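Local coordinates for protein BSU-2 beta-lactamase (Bacillus subtilis, PDB 6W5E) that is a class D beta-lactamase that probably hydrolyses the beta-lactam ring of antibiotics in a Gram-positive bacterium, at residues I170-Q175 and L224-G229. Sequence-based numbering, arbitrary orientation.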
loop_
_atom_site.group_PDB
_atom_site.type_symbol
_atom_site.label_atom_id
_atom_site.label_comp_id
_atom_site.label_asym_id
_atom_site.label_seq_id
_atom_site.Cartn_x
_atom_site.Cartn_y
_atom_site.Cartn_z
ATOM N N ILE A 170 -7.658 -8.325 4.388
ATOM C CA ILE A 170 -6.316 -8.878 4.250
ATOM C C ILE A 170 -5.559 -8.558 5.531
ATOM O O ILE A 170 -5.714 -7.471 6.099
ATOM C CB ILE A 170 -5.614 -8.315 2.990
ATOM C CG1 ILE A 170 -4.258 -8.995 2.770
ATOM C CG2 ILE A 170 -5.502 -6.788 3.063
ATOM C CD1 ILE A 170 -3.579 -8.607 1.482
ATOM N N SER A 171 -4.774 -9.512 6.019
ATOM C CA SER A 171 -4.053 -9.229 7.254
ATOM C C SER A 171 -2.788 -8.437 6.949
ATOM O O SER A 171 -2.280 -8.464 5.821
ATOM C CB SER A 171 -3.686 -10.522 7.975
ATOM O OG SER A 171 -2.582 -11.144 7.346
ATOM N N PRO A 172 -2.253 -7.721 7.941
ATOM C CA PRO A 172 -0.964 -7.048 7.728
ATOM C C PRO A 172 0.141 -7.988 7.264
ATOM O O PRO A 172 0.927 -7.616 6.381
ATOM C CB PRO A 172 -0.694 -6.395 9.086
ATOM C CG PRO A 172 -2.071 -6.068 9.592
ATOM C CD PRO A 172 -2.922 -7.249 9.169
ATOM N N LEU A 173 0.197 -9.214 7.794
ATOM C CA LEU A 173 1.205 -10.163 7.327
ATOM C C LEU A 173 0.960 -10.572 5.877
ATOM O O LEU A 173 1.914 -10.739 5.109
ATOM C CB LEU A 173 1.263 -11.382 8.249
ATOM C CG LEU A 173 2.142 -11.162 9.482
ATOM C CD1 LEU A 173 1.907 -12.229 10.548
ATOM C CD2 LEU A 173 3.614 -11.088 9.079
ATOM N N GLU A 174 -0.310 -10.725 5.478
ATOM C CA GLU A 174 -0.611 -11.038 4.082
ATOM C C GLU A 174 -0.233 -9.881 3.161
ATOM O O GLU A 174 0.232 -10.102 2.032
ATOM C CB GLU A 174 -2.089 -11.404 3.923
ATOM C CG GLU A 174 -2.446 -12.782 4.473
ATOM C CD GLU A 174 -3.936 -13.073 4.474
ATOM O OE1 GLU A 174 -4.740 -12.154 4.748
ATOM O OE2 GLU A 174 -4.304 -14.237 4.193
ATOM N N GLN A 175 -0.430 -8.643 3.622
ATOM C CA GLN A 175 0.045 -7.489 2.865
ATOM C C GLN A 175 1.560 -7.537 2.699
ATOM O O GLN A 175 2.075 -7.260 1.608
ATOM C CB GLN A 175 -0.373 -6.197 3.562
ATOM C CG GLN A 175 -1.848 -5.849 3.407
ATOM C CD GLN A 175 -2.079 -4.608 2.553
ATOM O OE1 GLN A 175 -1.367 -4.367 1.586
ATOM N NE2 GLN A 175 -3.081 -3.824 2.910
ATOM N N LEU A 224 -9.320 3.370 10.998
ATOM C CA LEU A 224 -8.460 2.309 10.501
ATOM C C LEU A 224 -7.463 2.958 9.560
ATOM O O LEU A 224 -7.848 3.762 8.705
ATOM C CB LEU A 224 -9.290 1.283 9.724
ATOM C CG LEU A 224 -8.525 0.196 8.981
ATOM C CD1 LEU A 224 -7.704 -0.639 9.946
ATOM C CD2 LEU A 224 -9.511 -0.669 8.212
ATOM N N GLY A 225 -6.192 2.626 9.719
ATOM C CA GLY A 225 -5.142 3.286 8.962
ATOM C C GLY A 225 -4.037 2.321 8.590
ATOM O O GLY A 225 -3.701 1.402 9.346
ATOM N N TRP A 226 -3.458 2.554 7.413
ATOM C CA TRP A 226 -2.378 1.732 6.897
ATOM C C TRP A 226 -1.298 2.619 6.290
ATOM O O TRP A 226 -1.587 3.677 5.727
ATOM C CB TRP A 226 -2.849 0.891 5.719
ATOM C CG TRP A 226 -3.878 -0.179 5.918
ATOM C CD1 TRP A 226 -5.235 -0.045 5.816
ATOM C CD2 TRP A 226 -3.625 -1.579 6.107
ATOM N NE1 TRP A 226 -5.844 -1.272 5.974
ATOM C CE2 TRP A 226 -4.877 -2.230 6.156
ATOM C CE3 TRP A 226 -2.460 -2.344 6.255
ATOM C CZ2 TRP A 226 -4.997 -3.606 6.335
ATOM C CZ3 TRP A 226 -2.578 -3.714 6.435
ATOM C CH2 TRP A 226 -3.838 -4.328 6.484
ATOM N N PHE A 227 -0.053 2.141 6.343
ATOM C CA PHE A 227 1.009 2.640 5.475
ATOM C C PHE A 227 1.880 1.444 5.126
ATOM O O PHE A 227 2.436 0.794 6.017
ATOM C CB PHE A 227 1.825 3.761 6.132
ATOM C CG PHE A 227 2.853 4.384 5.216
ATOM C CD1 PHE A 227 2.465 5.034 4.042
ATOM C CD2 PHE A 227 4.204 4.319 5.522
ATOM C CE1 PHE A 227 3.411 5.608 3.205
ATOM C CE2 PHE A 227 5.149 4.897 4.685
ATOM C CZ PHE A 227 4.753 5.539 3.532
ATOM N N VAL A 228 1.955 1.113 3.838
ATOM C CA VAL A 228 2.611 -0.104 3.383
ATOM C C VAL A 228 3.553 0.236 2.243
ATOM O O VAL A 228 3.306 1.167 1.472
ATOM C CB VAL A 228 1.576 -1.180 2.964
ATOM C CG1 VAL A 228 0.540 -1.387 4.078
ATOM C CG2 VAL A 228 0.876 -0.815 1.662
ATOM N N GLY A 229 4.644 -0.506 2.141
ATOM C CA GLY A 229 5.577 -0.193 1.065
ATOM C C GLY A 229 6.943 -0.813 1.312
ATOM O O GLY A 229 7.058 -1.883 1.910
#
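Pro172 and Gln175, on the first turn of helix 172-184, meet Trp226 and Val228 of strand 225-233 with the backbones well apart: CA atoms are 8.9 Å from each other for Pro172 and Trp226 and 7.8 Å for Gln175 and Val228. The turn is fixed by a capping box: Glu174 N donates to Ser171 OG (3.0 Å), and Ser171 N returns a nearly straight bond to Glu174 OE1 (2.9 Å), whose other carboxylate oxygen forms a salt bridge with Arg71. Trp226 has the largest share of the contact, 89 Å², its six-membered ring against backbone and side chains of 170-175. Gln175, bent at chi2 (-112°), lays NE2 over one indole face, 3.6 Å from Trp226 CZ3, the amide plane tilted 51° from the ring, while Gln175 OE1 approaches Val228 CG2 (4.2 Å). NE2 is also hydrogen-bonded to Thr77, within the family's Ser-X-X-Lys motif that ends at carboxylated Lys79, and Trp226 NE1 to the carbonyl of Thr73, just before it. At the indole rim, Ile170 O lies 3.7 Å from Trp226 CH2, and Pro172 CG packs 4.0 Å from Trp226 CZ3. Pro172 also rests on strands 48-54 and 236-244, seating the helix start on the central antiparallel sheet, whereas Phe227 points to helix 248-261 on the other side.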